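Local coordinates for beta-lactamase (Sebaldella termitidis, PDB 6N1N), which probably hydrolyses beta-lactam antibiotics to substituted beta-amino acids, as a class D beta-lactamase, at residues I79-I83 and E84-K88; R93-E97 and Y98-W102. One frame throughout, in Å; residues are numbered along the deposited sequence. Where two conformers were deposited one is given.

Overall arrangement
Contacts 1 and 2 follow each other along the chain and touch, their centres about 11 Å apart. Contact 1 (79-88) is a surface loop before helix 92-98. Contact 2 (93-102) lies deeper and is partly buried, where helix 92-98 ends and helix 101-108 begins. Contact 1 relies on side chains: an asparagine amide bonded to backbone, and an isoleucine over an indole. Contact 2 is mostly backbone bonding at a helix end, with two small alanines packed beside it. Trp86 of contact 1 joins them, with NE1 bonded to Tyr98 O and its own carbonyl bonded to Trp102 NE1. Both contacts approach the predicted acyl-ester serine, Ser51.

Contact 1 of 2, residues I79-I83 and E84-K88; sequences IKRYI and ENWNK
Ile83 and Trp86 close a 3-10 turn, in which Trp86 N gives a 2.9 Å hydrogen bond to Ile83 O. The irregular chain 79-83 passes beside this turn and its exit, with Lys80 CA 5.8 Å from Asn87 CA. The Asn87 amide links the two sides. Asn87 OD1 accepts from Arg81 N (2.8 Å), and Asn87 ND2 donates to Arg81 O (3.1 Å, 163°). Two bonds to one residue fix the rotation of the amide. ND2 has a further weak bond to Glu84 OE1. Ile83 covers one face of the indole of Trp86. Ile83 CG1 makes a CH-pi contact, 3.6 Å from the centroid of the six-membered ring of Trp86 and close to the ring normal. Tyr82 has CG between its backbone N and carbonyl carbon (chi1 64°), which directs its ring to the outer corner of the indole. The ring planes meet at 58°, with Tyr82 CZ 3.7 Å from Trp86 CH2. Arg81 CB lies at the indole edge, while its guanidinium forms a salt bridge with Asp77. The Trp86 side chain is about 7 Å from that of Ser51, consistent with a loop bordering the active site of a class D beta-lactamase.

Contact 2 of 2, residues R93-E97 and Y98-W102; sequences REAYE and YSALW
Ala95 and Ala100 meet where helix 92-98 ends. Ala100 N donates to Ala95 O (2.9 Å) in the carbonyl plane, on a lone pair. Their methyl groups touch as well, with Ala95 CB 4.2 Å from Ala100 CB. One residue inward, Ser99 N bonds Tyr96 O at 3.2 Å from well above the carbonyl plane. Ser99 has a positive phi of 55°. Together these features make a Schellman motif, and the paired alanines provide its apolar contact. Tyr98 N bonds Glu94 O (2.9 Å) in the final turn.

Tyr98 folds back along the helix. Its CG stands beside its own backbone N and anti to the carbonyl carbon (chi1 -58°), which lays the ring against the last turn. Tyr98 CE2 is 3.9 Å from Glu94 CB. On the CE1 side of the ring, Tyr98 CE1 is 3.9 Å from Glu97 OE2, with carboxylate and ring planes 53° apart.

Farther out, Ser99 was modelled in two conformers. In the conformer described, OG hydrogen-bonds Lys189 NZ and makes a weak bond to a bound sulfate, probably from the crystallisation liquor. Ser99 to Leu101 matches the Ser-X-Val position of class D enzymes, with leucine third, and Lys189 begins the Lys-Thr-Gly motif. The Ser99 side chain is about 5 Å from that of Ser51. Ala100 is also the N-cap of helix 101-108, so one short link ends one helix and starts the next. Ala95 packs on Phe103 and Tyr104 of helix 101-108, and Lys189 lies on strand 184-195 of the sheet.

Contact 1 of 2, residues I79-I83 and E84-K88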
loop_
_atom_site.group_PDB
_atom_site.type_symbol
_atom_site.label_atom_id
_atom_site.label_comp_id
_atom_site.label_asym_id
_atom_site.label_seq_id
_atom_site.Cartn_x
_atom_site.Cartn_y
_atom_site.Cartn_z
ATOM N N ILE A 79 -26.365 6.043 -1.621
ATOM C CA ILE A 79 -26.273 5.467 -2.962
ATOM C C ILE A 79 -25.762 4.036 -2.847
ATOM O O ILE A 79 -24.683 3.798 -2.299
ATOM C CB ILE A 79 -25.346 6.312 -3.849
ATOM C CG1 ILE A 79 -25.852 7.758 -3.904
ATOM C CG2 ILE A 79 -25.187 5.689 -5.251
ATOM C CD1 ILE A 79 -24.964 8.687 -4.653
ATOM N N LYS A 80 -26.513 3.082 -3.407
ATOM C CA LYS A 80 -26.058 1.698 -3.438
ATOM C C LYS A 80 -24.880 1.578 -4.392
ATOM O O LYS A 80 -24.965 1.991 -5.555
ATOM C CB LYS A 80 -27.186 0.764 -3.886
ATOM C CG LYS A 80 -26.749 -0.719 -3.961
ATOM C CD LYS A 80 -27.794 -1.614 -4.637
ATOM C CE LYS A 80 -27.381 -3.090 -4.629
ATOM N NZ LYS A 80 -28.188 -3.935 -5.575
ATOM N N ARG A 81 -23.773 1.035 -3.897
ATOM C CA ARG A 81 -22.585 0.776 -4.694
ATOM C C ARG A 81 -22.345 -0.729 -4.705
ATOM O O ARG A 81 -23.016 -1.477 -3.988
ATOM C CB ARG A 81 -21.388 1.553 -4.140
ATOM C CG ARG A 81 -21.593 3.037 -4.231
ATOM C CD ARG A 81 -20.350 3.808 -3.720
ATOM N NE ARG A 81 -20.470 5.227 -4.035
ATOM C CZ ARG A 81 -21.138 6.099 -3.295
ATOM N NH1 ARG A 81 -21.750 5.715 -2.187
ATOM N NH2 ARG A 81 -21.219 7.366 -3.684
ATOM N N TYR A 82 -21.391 -1.184 -5.519
ATOM C CA TYR A 82 -21.362 -2.606 -5.857
ATOM C C TYR A 82 -20.772 -3.508 -4.768
ATOM O O TYR A 82 -20.903 -4.732 -4.882
ATOM C CB TYR A 82 -20.635 -2.818 -7.192
ATOM C CG TYR A 82 -19.181 -2.446 -7.219
ATOM C CD1 TYR A 82 -18.239 -3.291 -6.674
ATOM C CD2 TYR A 82 -18.749 -1.285 -7.840
ATOM C CE1 TYR A 82 -16.905 -2.972 -6.678
ATOM C CE2 TYR A 82 -17.407 -0.957 -7.871
ATOM C CZ TYR A 82 -16.486 -1.817 -7.291
ATOM O OH TYR A 82 -15.144 -1.514 -7.316
ATOM N N ILE A 83 -20.161 -2.964 -3.712
ATOM C CA ILE A 83 -19.721 -3.742 -2.551
ATOM C C ILE A 83 -20.662 -3.420 -1.402
ATOM O O ILE A 83 -20.728 -2.267 -0.961
ATOM C CB ILE A 83 -18.272 -3.418 -2.138
ATOM C CG1 ILE A 83 -17.273 -3.687 -3.259
ATOM C CG2 ILE A 83 -17.872 -4.220 -0.904
ATOM C CD1 ILE A 83 -17.215 -5.136 -3.705
ATOM N N GLU A 84 -21.357 -4.443 -0.866
ATOM C CA GLU A 84 -22.380 -4.177 0.143
ATOM C C GLU A 84 -21.788 -3.535 1.399
ATOM O O GLU A 84 -22.423 -2.678 2.017
ATOM C CB GLU A 84 -23.125 -5.464 0.519
ATOM C CG GLU A 84 -24.335 -5.781 -0.351
ATOM C CD GLU A 84 -25.367 -4.660 -0.402
ATOM O OE1 GLU A 84 -25.412 -3.814 0.521
ATOM O OE2 GLU A 84 -26.135 -4.629 -1.386
ATOM N N ASN A 85 -20.582 -3.947 1.806
ATOM C CA ASN A 85 -19.973 -3.357 2.991
ATOM C C ASN A 85 -19.749 -1.844 2.839
ATOM O O ASN A 85 -19.493 -1.169 3.841
ATOM C CB ASN A 85 -18.630 -4.018 3.301
ATOM C CG ASN A 85 -18.765 -5.315 4.086
ATOM O OD1 ASN A 85 -19.731 -5.529 4.792
ATOM N ND2 ASN A 85 -17.781 -6.183 3.944
ATOM N N TRP A 86 -19.795 -1.315 1.612
ATOM C CA TRP A 86 -19.654 0.126 1.404
ATOM C C TRP A 86 -20.941 0.887 1.669
ATOM O O TRP A 86 -20.914 2.110 1.761
ATOM C CB TRP A 86 -19.240 0.450 -0.037
ATOM C CG TRP A 86 -17.872 -0.014 -0.440
ATOM C CD1 TRP A 86 -16.897 -0.515 0.376
ATOM C CD2 TRP A 86 -17.336 -0.039 -1.763
ATOM N NE1 TRP A 86 -15.791 -0.839 -0.362
ATOM C CE2 TRP A 86 -16.030 -0.552 -1.677
ATOM C CE3 TRP A 86 -17.844 0.323 -3.028
ATOM C CZ2 TRP A 86 -15.218 -0.726 -2.796
ATOM C CZ3 TRP A 86 -17.024 0.160 -4.134
ATOM C CH2 TRP A 86 -15.733 -0.354 -4.015
ATOM N N ASN A 87 -22.072 0.191 1.736
ATOM C CA ASN A 87 -23.383 0.831 1.684
ATOM C C ASN A 87 -23.921 1.105 3.091
ATOM O O ASN A 87 -25.022 0.683 3.477
ATOM C CB ASN A 87 -24.338 -0.046 0.880
ATOM C CG ASN A 87 -23.961 -0.140 -0.591
ATOM O OD1 ASN A 87 -23.407 0.803 -1.162
ATOM N ND2 ASN A 87 -24.262 -1.269 -1.211
ATOM N N LYS A 88 -23.129 1.859 3.853
ATOM C CA LYS A 88 -23.443 2.242 5.224
ATOM C C LYS A 88 -22.457 3.319 5.649
ATOM O O LYS A 88 -21.428 3.515 5.003
ATOM C CB LYS A 88 -23.350 1.053 6.173
ATOM C CG LYS A 88 -22.003 0.383 6.169
ATOM C CD LYS A 88 -21.996 -0.883 7.015
ATOM C CE LYS A 88 -20.739 -1.707 6.761
ATOM N NZ LYS A 88 -20.471 -2.720 7.827
HETATM O O HOH W 1 -21.749 3.069 -0.851
HETATM O O HOH W 2 -24.157 -3.748 -3.458
#

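Contact 2 of 2, residues R93-E97 and Y98-W102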
loop_
_atom_site.group_PDB
_atom_site.type_symbol
_atom_site.label_atom_id
_atom_site.label_comp_id
_atom_site.label_asym_id
_atom_site.label_seq_id
_atom_site.Cartn_x
_atom_site.Cartn_y
_atom_site.Cartn_z
ATOM N N ARG A 93 -11.325 3.071 10.211
ATOM C CA ARG A 93 -10.905 1.677 10.305
ATOM C C ARG A 93 -11.635 0.815 9.282
ATOM O O ARG A 93 -11.022 -0.005 8.590
ATOM C CB ARG A 93 -11.138 1.133 11.713
ATOM C CG ARG A 93 -10.621 -0.295 11.865
ATOM C CD ARG A 93 -10.935 -0.878 13.229
ATOM N NE ARG A 93 -10.330 -0.121 14.318
ATOM C CZ ARG A 93 -9.090 -0.309 14.759
ATOM N NH1 ARG A 93 -8.302 -1.205 14.179
ATOM N NH2 ARG A 93 -8.633 0.422 15.758
ATOM N N GLU A 94 -12.953 0.984 9.188
ATOM C CA GLU A 94 -13.762 0.220 8.253
ATOM C C GLU A 94 -13.457 0.594 6.807
ATOM O O GLU A 94 -13.383 -0.272 5.927
ATOM C CB GLU A 94 -15.243 0.461 8.545
ATOM C CG GLU A 94 -15.747 0.020 9.926
ATOM C CD GLU A 94 -17.135 0.539 10.212
ATOM O OE1 GLU A 94 -17.368 1.751 10.017
ATOM O OE2 GLU A 94 -17.998 -0.268 10.626
ATOM N N ALA A 95 -13.357 1.889 6.525
ATOM C CA ALA A 95 -13.064 2.322 5.160
ATOM C C ALA A 95 -11.734 1.747 4.672
ATOM O O ALA A 95 -11.618 1.331 3.509
ATOM C CB ALA A 95 -13.068 3.845 5.101
ATOM N N TYR A 96 -10.729 1.691 5.546
ATOM C CA TYR A 96 -9.465 1.058 5.199
ATOM C C TYR A 96 -9.652 -0.433 4.928
ATOM O O TYR A 96 -9.203 -0.964 3.900
ATOM C CB TYR A 96 -8.463 1.305 6.332
ATOM C CG TYR A 96 -7.049 0.838 6.062
ATOM C CD1 TYR A 96 -6.090 1.706 5.582
ATOM C CD2 TYR A 96 -6.673 -0.478 6.302
ATOM C CE1 TYR A 96 -4.800 1.290 5.339
ATOM C CE2 TYR A 96 -5.401 -0.902 6.059
ATOM C CZ TYR A 96 -4.457 -0.028 5.584
ATOM O OH TYR A 96 -3.167 -0.450 5.343
ATOM N N GLU A 97 -10.284 -1.134 5.871
ATOM C CA GLU A 97 -10.439 -2.576 5.739
ATOM C C GLU A 97 -11.188 -2.948 4.467
ATOM O O GLU A 97 -10.798 -3.887 3.760
ATOM C CB GLU A 97 -11.165 -3.119 6.957
ATOM C CG GLU A 97 -11.442 -4.603 6.866
ATOM C CD GLU A 97 -12.104 -5.147 8.117
ATOM O OE1 GLU A 97 -12.001 -4.481 9.175
ATOM O OE2 GLU A 97 -12.722 -6.238 8.031
ATOM N N TYR A 98 -12.251 -2.221 4.156
ATOM C CA TYR A 98 -13.106 -2.495 3.010
ATOM C C TYR A 98 -12.636 -1.824 1.728
ATOM O O TYR A 98 -13.264 -2.018 0.680
ATOM C CB TYR A 98 -14.538 -2.013 3.285
ATOM C CG TYR A 98 -15.204 -2.597 4.484
ATOM C CD1 TYR A 98 -14.947 -3.900 4.889
ATOM C CD2 TYR A 98 -16.110 -1.841 5.224
ATOM C CE1 TYR A 98 -15.576 -4.428 6.008
ATOM C CE2 TYR A 98 -16.736 -2.355 6.321
ATOM C CZ TYR A 98 -16.471 -3.649 6.711
ATOM O OH TYR A 98 -17.118 -4.129 7.817
ATOM N N SER A 99 -11.599 -0.993 1.812
ATOM C CA SER A 99 -11.119 -0.231 0.667
ATOM C C SER A 99 -12.258 0.590 0.062
ATOM O O SER A 99 -12.483 0.592 -1.150
ATOM C CB SER A 99 -10.491 -1.166 -0.355
ATOM O OG SER A 99 -9.483 -1.933 0.290
ATOM N N ALA A 100 -12.961 1.312 0.930
ATOM C CA ALA A 100 -14.133 2.100 0.534
ATOM C C ALA A 100 -13.691 3.412 -0.104
ATOM O O ALA A 100 -13.428 4.403 0.580
ATOM C CB ALA A 100 -15.042 2.349 1.730
ATOM N N LEU A 101 -13.624 3.423 -1.438
ATOM C CA LEU A 101 -13.163 4.606 -2.150
ATOM C C LEU A 101 -13.990 5.827 -1.789
ATOM O O LEU A 101 -13.439 6.914 -1.600
ATOM C CB LEU A 101 -13.192 4.353 -3.659
ATOM C CG LEU A 101 -12.761 5.554 -4.507
ATOM C CD1 LEU A 101 -11.301 5.978 -4.288
ATOM C CD2 LEU A 101 -13.014 5.241 -5.979
ATOM N N TRP A 102 -15.319 5.677 -1.647
ATOM C CA TRP A 102 -16.151 6.858 -1.427
ATOM C C TRP A 102 -15.736 7.627 -0.176
ATOM O O TRP A 102 -15.790 8.866 -0.160
ATOM C CB TRP A 102 -17.643 6.495 -1.372
ATOM C CG TRP A 102 -18.199 5.789 -0.101
ATOM C CD1 TRP A 102 -18.534 4.460 0.006
ATOM C CD2 TRP A 102 -18.513 6.377 1.170
ATOM N NE1 TRP A 102 -19.026 4.191 1.261
ATOM C CE2 TRP A 102 -19.030 5.352 1.993
ATOM C CE3 TRP A 102 -18.425 7.676 1.693
ATOM C CZ2 TRP A 102 -19.441 5.582 3.303
ATOM C CZ3 TRP A 102 -18.824 7.894 2.987
ATOM C CH2 TRP A 102 -19.317 6.858 3.785
HETATM O O HOH W 3 -10.243 -4.722 0.569
#